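Local coordinates for protein adenosine deaminase 1 (Arthrobacter aurescens, PDB 3RYS) that probably catalyses the zinc-dependent hydrolytic deamination of adenine to hypoxanthine, a step in purine salvage and nitrogen catabolism, at residues 11-16 with 333-338; 61-66 with 170-175; 126-129 with 135-138. All coordinates share one frame; numbering follows the deposited sequence.

How the contacts relate
Near the N terminus, residues 11-16 open contact 1 as the chain enters strand 15-17, the first strand of the barrel; the contact closes only at 333-338 in the last helix, so it encloses the other two. Contact 2 begins next, on helix 59-69, and closes at 170-175, where strand 167-171 ends beside the bound adenine. Inside that loop lies the short contact 3, joining helix 128-132 to strand 135-143 across a tight connection. The contacts are nested, and none cross. All three reach the same parallel sheet, and contacts 2 and 3 use neighbouring strands. The centres of contacts 1 and 2 are 33 Å apart, on opposite sides of the chain's centre.

Contact 1. Residues 11-16 with 333-338; sequences TAPPVA and TEWVKA
Trp-335 carries the whole of this contact, lying along the extended run from Thr-11 to Pro-14 that leads into strand 15-17. One turn of the last helix, 322-339, thereby meets the chain just before the first strand of the TIM barrel. The helix turns Trp-335 toward the N-terminal run, and its CG lies anti to the backbone N (chi1 176°), which carries the indole out from the helix across the loop. Nearest the helix, Trp-335 CB meets Pro-14 CD at 3.6 Å, an apolar touch made close to the backbone. Farther out, the ring lies beside Pro-13, which packs over one face. Pro-13 CB sits 3.7 Å from the centroid of the Trp-335 six-membered ring and almost straight above it, only 6° off the ring normal, a CH-pi contact. Pro-13 CG continues along the benzene side to meet Trp-335 CH2, also at 3.7 Å. A proline suits the place because its compact, rigid, puckered ring holds CB and CG against the indole face.

At the pyrrole edge, Trp-335 NE1 donates to Thr-11 OG1 over 3.2 Å. The N-H...O angle of 167° is nearly straight, and the acceptor lies close to the indole plane. Thr-11 OG1 is also hydrogen-bonded to Thr-9 OG1, so one hydroxyl serves two partners. One residue farther along the helix, Val-336 turns instead to Ala-308 of helix 304-317, while Pro-13 packs on Ala-311 of that same helix.

Tryptophan suits this surface junction because it combines a broad apolar face with a single N-H donor at its edge. The face contact gives no strong direction of its own, whereas the nearly straight, in-plane bond to Thr-11 is likely to help set the indole's rotation about CB-CG.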
loop_
_atom_site.group_PDB
_atom_site.type_symbol
_atom_site.label_atom_id
_atom_site.label_comp_id
_atom_site.label_asym_id
_atom_site.label_seq_id
_atom_site.Cartn_x
_atom_site.Cartn_y
_atom_site.Cartn_z
ATOM N N THR A 11 11.915 19.336 -0.342
ATOM C CA THR A 11 10.932 18.730 0.545
ATOM C C THR A 11 9.874 17.968 -0.250
ATOM O O THR A 11 9.668 18.224 -1.434
ATOM C CB THR A 11 10.237 19.791 1.411
ATOM O OG1 THR A 11 9.422 20.631 0.580
ATOM C CG2 THR A 11 11.273 20.644 2.135
ATOM N N ALA A 12 9.214 17.023 0.413
ATOM C CA ALA A 12 8.145 16.250 -0.203
ATOM C C ALA A 12 6.845 17.024 -0.078
ATOM O O ALA A 12 6.701 17.853 0.820
ATOM C CB ALA A 12 8.020 14.897 0.467
ATOM N N PRO A 13 5.891 16.754 -0.981
ATOM C CA PRO A 13 4.587 17.429 -0.996
ATOM C C PRO A 13 3.649 16.803 0.020
ATOM O O PRO A 13 3.902 15.681 0.461
ATOM C CB PRO A 13 4.051 17.135 -2.406
ATOM C CG PRO A 13 5.145 16.371 -3.130
ATOM C CD PRO A 13 6.012 15.775 -2.070
ATOM N N PRO A 14 2.574 17.514 0.387
ATOM C CA PRO A 14 1.528 16.917 1.220
ATOM C C PRO A 14 0.783 15.897 0.374
ATOM O O PRO A 14 0.227 16.278 -0.651
ATOM C CB PRO A 14 0.603 18.100 1.528
ATOM C CG PRO A 14 1.334 19.322 1.095
ATOM C CD PRO A 14 2.250 18.894 0.006
ATOM N N VAL A 15 0.780 14.630 0.777
ATOM C CA VAL A 15 0.153 13.592 -0.035
ATOM C C VAL A 15 -0.772 12.712 0.780
ATOM O O VAL A 15 -0.838 12.821 2.007
ATOM C CB VAL A 15 1.199 12.651 -0.682
ATOM C CG1 VAL A 15 2.218 13.442 -1.495
ATOM C CG2 VAL A 15 1.885 11.810 0.391
ATOM N N ALA A 16 -1.481 11.835 0.078
ATOM C CA ALA A 16 -2.157 10.717 0.718
ATOM C C ALA A 16 -1.516 9.417 0.237
ATOM O O ALA A 16 -1.323 9.227 -0.959
ATOM C CB ALA A 16 -3.633 10.735 0.397
ATOM N N THR A 333 -1.578 22.957 -3.185
ATOM C CA THR A 333 -1.511 24.294 -3.718
ATOM C C THR A 333 -0.589 25.249 -2.981
ATOM O O THR A 333 0.129 25.950 -3.591
ATOM C CB THR A 333 -2.856 24.980 -3.768
ATOM O OG1 THR A 333 -3.797 24.178 -4.455
ATOM C CG2 THR A 333 -2.722 26.262 -4.499
ATOM N N GLU A 334 -0.617 25.277 -1.669
ATOM C CA GLU A 334 0.335 26.048 -0.950
ATOM C C GLU A 334 1.722 25.541 -1.142
ATOM O O GLU A 334 2.602 26.282 -1.363
ATOM C CB GLU A 334 0.001 26.095 0.522
ATOM C CG GLU A 334 -1.033 27.076 0.901
ATOM C CD GLU A 334 -1.013 28.352 0.108
ATOM O OE1 GLU A 334 -0.093 29.158 0.283
ATOM O OE2 GLU A 334 -1.941 28.563 -0.681
ATOM N N TRP A 335 1.924 24.260 -1.039
ATOM C CA TRP A 335 3.262 23.694 -1.171
ATOM C C TRP A 335 3.907 24.096 -2.496
ATOM O O TRP A 335 5.087 24.432 -2.543
ATOM C CB TRP A 335 3.229 22.171 -1.036
ATOM C CG TRP A 335 4.564 21.528 -1.256
ATOM C CD1 TRP A 335 5.582 21.428 -0.357
ATOM C CD2 TRP A 335 5.025 20.895 -2.459
ATOM N NE1 TRP A 335 6.651 20.774 -0.923
ATOM C CE2 TRP A 335 6.335 20.436 -2.211
ATOM C CE3 TRP A 335 4.459 20.679 -3.720
ATOM C CZ2 TRP A 335 7.090 19.767 -3.181
ATOM C CZ3 TRP A 335 5.208 20.016 -4.680
ATOM C CH2 TRP A 335 6.509 19.569 -4.405
ATOM N N VAL A 336 3.123 24.064 -3.569
ATOM C CA VAL A 336 3.613 24.441 -4.890
ATOM C C VAL A 336 4.038 25.904 -4.948
ATOM O O VAL A 336 5.112 26.225 -5.455
ATOM C CB VAL A 336 2.543 24.204 -5.965
ATOM C CG1 VAL A 336 3.016 24.731 -7.311
ATOM C CG2 VAL A 336 2.210 22.735 -6.046
ATOM N N LYS A 337 3.238 26.771 -4.379
ATOM C CA LYS A 337 3.520 28.166 -4.385
ATOM C C LYS A 337 4.694 28.526 -3.564
ATOM O O LYS A 337 5.416 29.410 -3.887
ATOM C CB LYS A 337 2.340 28.909 -3.850
ATOM C CG LYS A 337 1.286 29.101 -4.797
ATOM C CD LYS A 337 0.197 29.733 -4.125
ATOM C CE LYS A 337 -1.048 29.531 -4.866
ATOM N NZ LYS A 337 -1.920 30.672 -4.695
ATOM N N ALA A 338 4.865 27.829 -2.479
ATOM C CA ALA A 338 6.004 28.024 -1.640
ATOM C C ALA A 338 7.274 27.384 -2.196
ATOM O O ALA A 338 8.346 27.670 -1.773
ATOM C CB ALA A 338 5.710 27.479 -0.317
#

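Contact 2. Residues 61-66 with 170-175; sequences SFLDLY and LDSAEV. With ADE (adenine), chain D.
The backbone N of Ser-172 donates to N3 of adenine over 2.9 Å, though the bond is bent, with an N-H...N angle of 135°. It lies at the mouth of the TIM barrel, where strand 167-171 gives way to a loop and helix 59-69 closes in from the other side; together they line part of the adenine pocket. The purine lies between a leucine methyl and an aspartate methylene. Leu-63 CD2 approaches one face, 3.6 Å from adenine N9, while Asp-171 CB lies beyond the opposite face, 3.6 Å from adenine N3. A branched leucine suits the helix position because its two methyls serve different partners: CD2 goes to the ligand and CD1 to the loop.

The aromatic residues meet the imidazole part. Phe-62 presents its ring edge, with CE2 3.8 Å from adenine N7. Tyr-66 offers a face instead: the purine stands nearly perpendicular to it, with its C8 corner 3.7 Å from Tyr-66 CZ. The Tyr-66 hydroxyl is hydrogen-bonded to Asp-103, which should steady the ring. With an alanine in place of Tyr-66, adenine C8 would probably lose the surface it rests on, and Asp-103 would be left without its phenol partner.

Ser-172 OG is hydrogen-bonded to Tyr-67 OH, and its loop also packs directly on the helix, where Leu-63 CD1 lies 4.1 Å from Ala-173 CB.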
loop_
_atom_site.group_PDB
_atom_site.type_symbol
_atom_site.label_atom_id
_atom_site.label_comp_id
_atom_site.label_asym_id
_atom_site.label_seq_id
_atom_site.Cartn_x
_atom_site.Cartn_y
_atom_site.Cartn_z
ATOM N N SER A 61 10.091 -14.028 -3.769
ATOM C CA SER A 61 11.241 -13.987 -2.875
ATOM C C SER A 61 11.009 -12.963 -1.770
ATOM O O SER A 61 11.433 -13.158 -0.629
ATOM C CB SER A 61 12.525 -13.661 -3.644
ATOM O OG SER A 61 12.529 -12.321 -4.105
ATOM N N PHE A 62 10.327 -11.877 -2.116
ATOM C CA PHE A 62 10.005 -10.838 -1.150
ATOM C C PHE A 62 8.952 -11.310 -0.159
ATOM O O PHE A 62 9.148 -11.223 1.050
ATOM C CB PHE A 62 9.519 -9.576 -1.855
ATOM C CG PHE A 62 8.600 -8.736 -1.017
ATOM C CD1 PHE A 62 9.095 -7.978 0.038
ATOM C CD2 PHE A 62 7.238 -8.705 -1.280
ATOM C CE1 PHE A 62 8.248 -7.200 0.816
ATOM C CE2 PHE A 62 6.387 -7.935 -0.506
ATOM C CZ PHE A 62 6.893 -7.180 0.546
ATOM N N LEU A 63 7.831 -11.800 -0.680
ATOM C CA LEU A 63 6.754 -12.308 0.161
ATOM C C LEU A 63 7.295 -13.275 1.216
ATOM O O LEU A 63 6.897 -13.223 2.384
ATOM C CB LEU A 63 5.669 -12.984 -0.687
ATOM C CG LEU A 63 4.767 -12.080 -1.538
ATOM C CD1 LEU A 63 3.794 -12.908 -2.370
ATOM C CD2 LEU A 63 4.009 -11.098 -0.666
ATOM N N ASP A 64 8.213 -14.147 0.811
ATOM C CA ASP A 64 8.774 -15.123 1.739
ATOM C C ASP A 64 9.353 -14.457 2.987
ATOM O O ASP A 64 9.081 -14.882 4.109
ATOM C CB ASP A 64 9.828 -15.993 1.050
ATOM C CG ASP A 64 9.219 -16.965 0.058
ATOM O OD1 ASP A 64 8.016 -17.271 0.188
ATOM O OD2 ASP A 64 9.941 -17.418 -0.854
ATOM N N LEU A 65 10.150 -13.412 2.789
ATOM C CA LEU A 65 10.708 -12.669 3.912
ATOM C C LEU A 65 9.594 -11.909 4.639
ATOM O O LEU A 65 9.453 -11.991 5.862
ATOM C CB LEU A 65 11.800 -11.710 3.429
ATOM C CG LEU A 65 12.576 -10.959 4.513
ATOM C CD1 LEU A 65 13.398 -11.929 5.332
ATOM C CD2 LEU A 65 13.462 -9.887 3.898
ATOM N N TYR A 66 8.806 -11.178 3.858
ATOM C CA TYR A 66 7.652 -10.419 4.333
ATOM C C TYR A 66 6.774 -11.213 5.303
ATOM O O TYR A 66 6.384 -10.709 6.356
ATOM C CB TYR A 66 6.848 -9.977 3.111
ATOM C CG TYR A 66 5.516 -9.313 3.360
ATOM C CD1 TYR A 66 4.332 -10.011 3.164
ATOM C CD2 TYR A 66 5.436 -7.976 3.731
ATOM C CE1 TYR A 66 3.104 -9.408 3.355
ATOM C CE2 TYR A 66 4.214 -7.364 3.927
ATOM C CZ TYR A 66 3.048 -8.085 3.739
ATOM O OH TYR A 66 1.821 -7.489 3.929
ATOM N N LEU A 170 -6.684 -7.015 -2.138
ATOM C CA LEU A 170 -6.286 -8.299 -2.691
ATOM C C LEU A 170 -4.804 -8.247 -3.053
ATOM O O LEU A 170 -4.404 -7.502 -3.941
ATOM C CB LEU A 170 -7.148 -8.613 -3.922
ATOM C CG LEU A 170 -7.311 -10.036 -4.477
ATOM C CD1 LEU A 170 -6.218 -10.363 -5.476
ATOM C CD2 LEU A 170 -7.380 -11.087 -3.371
ATOM N N ASP A 171 -3.987 -9.027 -2.353
ATOM C CA ASP A 171 -2.555 -9.039 -2.626
ATOM C C ASP A 171 -1.946 -10.443 -2.558
ATOM O O ASP A 171 -2.650 -11.437 -2.737
ATOM C CB ASP A 171 -1.810 -8.061 -1.703
ATOM C CG ASP A 171 -1.974 -8.394 -0.231
ATOM O OD1 ASP A 171 -2.586 -9.432 0.089
ATOM O OD2 ASP A 171 -1.480 -7.615 0.612
ATOM N N SER A 172 -0.641 -10.502 -2.295
ATOM C CA SER A 172 0.134 -11.742 -2.345
ATOM C C SER A 172 0.422 -12.176 -3.793
ATOM O O SER A 172 0.183 -11.411 -4.733
ATOM C CB SER A 172 -0.551 -12.858 -1.554
ATOM O OG SER A 172 0.369 -13.893 -1.264
ATOM N N ALA A 173 0.933 -13.396 -3.966
ATOM C CA ALA A 173 1.407 -13.874 -5.272
ATOM C C ALA A 173 0.374 -13.743 -6.400
ATOM O O ALA A 173 -0.625 -14.458 -6.425
ATOM C CB ALA A 173 1.899 -15.313 -5.161
ATOM N N GLU A 174 0.635 -12.842 -7.343
ATOM C CA GLU A 174 -0.349 -12.518 -8.375
ATOM C C GLU A 174 -0.462 -13.555 -9.496
ATOM O O GLU A 174 -1.551 -14.052 -9.785
ATOM C CB GLU A 174 -0.078 -11.139 -8.978
ATOM C CG GLU A 174 -1.119 -10.739 -10.018
ATOM C CD GLU A 174 -0.918 -9.334 -10.556
ATOM O OE1 GLU A 174 0.151 -8.739 -10.301
ATOM O OE2 GLU A 174 -1.831 -8.826 -11.240
ATOM N N VAL A 175 0.662 -13.866 -10.131
ATOM C CA VAL A 175 0.655 -14.749 -11.290
ATOM C C VAL A 175 0.015 -16.102 -10.982
ATOM O O VAL A 175 0.381 -16.773 -10.015
ATOM C CB VAL A 175 2.076 -14.947 -11.858
ATOM C CG1 VAL A 175 2.090 -16.075 -12.877
ATOM C CG2 VAL A 175 2.581 -13.650 -12.483
HETATM N N9 ADE D . 1.982 -8.149 -0.336
HETATM C C8 ADE D . 2.588 -7.064 0.239
HETATM N N7 ADE D . 3.030 -6.172 -0.622
HETATM C C5 ADE D . 2.690 -6.718 -1.852
HETATM C C6 ADE D . 2.882 -6.265 -3.176
HETATM N N6 ADE D . 3.492 -5.112 -3.472
HETATM N N1 ADE D . 2.422 -7.047 -4.179
HETATM C C2 ADE D . 1.814 -8.202 -3.872
HETATM N N3 ADE D . 1.574 -8.734 -2.670
HETATM C C4 ADE D . 2.043 -7.935 -1.695
#

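Contact 3. Residues 126-129 with 135-138; sequences ATSE and STLL
Ser-128 and Thr-136 point their side chains at each other across the tight link from helix 128-132 to strand 135-143, one of the helix-to-strand connections of the TIM barrel. Both hydroxyls lie between their own backbone N and carbonyl carbon (chi1 65° for Ser-128, 60° for Thr-136), and these rotations bring the two oxygens together. Thr-136 OG1 donates to Ser-128 OG over 3.1 Å. The threonine's other branch lies alongside the same partner, with CG2 3.6 Å from Ser-128 CB, so a beta-branched residue supplies both a polar and an apolar touch here.

Ser-128 OG is also hydrogen-bonded to the carbonyls of Val-134 and Leu-125, which must share its single proton or take it in turn. That small hydroxyl therefore links the end of helix 114-125, the residue just before the strand, and the strand itself, a task for which a short side chain is well suited in this buried spot. Leu-87 of helix 76-92 packs on both Ser-128 and Thr-136.

Glu-129 is oriented differently. Its CB leaves at an angle to the strand, and the extended chain then runs past the start of it, its aliphatic part against the backbone: Glu-129 CG lies 3.8 Å from Ser-135 CA.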
loop_
_atom_site.group_PDB
_atom_site.type_symbol
_atom_site.label_atom_id
_atom_site.label_comp_id
_atom_site.label_asym_id
_atom_site.label_seq_id
_atom_site.Cartn_x
_atom_site.Cartn_y
_atom_site.Cartn_z
ATOM N N ALA A 126 -7.221 4.837 15.509
ATOM C CA ALA A 126 -8.285 5.636 16.116
ATOM C C ALA A 126 -7.750 6.916 16.748
ATOM O O ALA A 126 -8.512 7.787 17.165
ATOM C CB ALA A 126 -9.034 4.809 17.155
ATOM N N THR A 127 -6.430 7.025 16.800
ATOM C CA THR A 127 -5.773 8.114 17.497
ATOM C C THR A 127 -4.749 8.776 16.572
ATOM O O THR A 127 -3.931 9.589 17.005
ATOM C CB THR A 127 -5.072 7.575 18.764
ATOM O OG1 THR A 127 -4.889 8.631 19.712
ATOM C CG2 THR A 127 -3.727 6.947 18.410
ATOM N N SER A 128 -4.806 8.427 15.291
ATOM C CA SER A 128 -3.794 8.860 14.334
ATOM C C SER A 128 -3.857 10.355 14.026
ATOM O O SER A 128 -2.829 11.028 14.005
ATOM C CB SER A 128 -3.890 8.040 13.044
ATOM O OG SER A 128 -5.116 8.275 12.372
ATOM N N GLU A 129 -5.057 10.872 13.778
ATOM C CA GLU A 129 -5.212 12.301 13.516
ATOM C C GLU A 129 -4.674 13.123 14.681
ATOM O O GLU A 129 -3.943 14.103 14.499
ATOM C CB GLU A 129 -6.681 12.653 13.277
ATOM C CG GLU A 129 -7.142 12.481 11.842
ATOM C CD GLU A 129 -8.591 12.874 11.659
ATOM O OE1 GLU A 129 -8.844 13.957 11.089
ATOM O OE2 GLU A 129 -9.477 12.110 12.099
ATOM N N SER A 135 -5.105 11.379 8.808
ATOM C CA SER A 135 -6.382 10.693 8.618
ATOM C C SER A 135 -6.107 9.271 8.161
ATOM O O SER A 135 -5.183 9.040 7.383
ATOM C CB SER A 135 -7.215 11.400 7.552
ATOM O OG SER A 135 -7.620 12.681 7.980
ATOM N N THR A 136 -6.904 8.314 8.620
ATOM C CA THR A 136 -6.623 6.920 8.291
ATOM C C THR A 136 -7.849 6.071 7.978
ATOM O O THR A 136 -8.921 6.274 8.545
ATOM C CB THR A 136 -5.831 6.227 9.414
ATOM O OG1 THR A 136 -6.594 6.254 10.627
ATOM C CG2 THR A 136 -4.496 6.922 9.629
ATOM N N LEU A 137 -7.668 5.121 7.062
ATOM C CA LEU A 137 -8.663 4.090 6.792
ATOM C C LEU A 137 -7.997 2.716 6.845
ATOM O O LEU A 137 -6.860 2.545 6.397
ATOM C CB LEU A 137 -9.339 4.306 5.432
ATOM C CG LEU A 137 -10.472 5.340 5.346
ATOM C CD1 LEU A 137 -11.438 5.225 6.530
ATOM C CD2 LEU A 137 -9.925 6.750 5.242
ATOM N N LEU A 138 -8.700 1.738 7.406
ATOM C CA LEU A 138 -8.161 0.390 7.492
ATOM C C LEU A 138 -8.737 -0.491 6.390
ATOM O O LEU A 138 -9.955 -0.606 6.237
ATOM C CB LEU A 138 -8.441 -0.222 8.867
ATOM C CG LEU A 138 -7.753 -1.559 9.149
ATOM C CD1 LEU A 138 -6.280 -1.499 8.750
ATOM C CD2 LEU A 138 -7.902 -1.957 10.609
#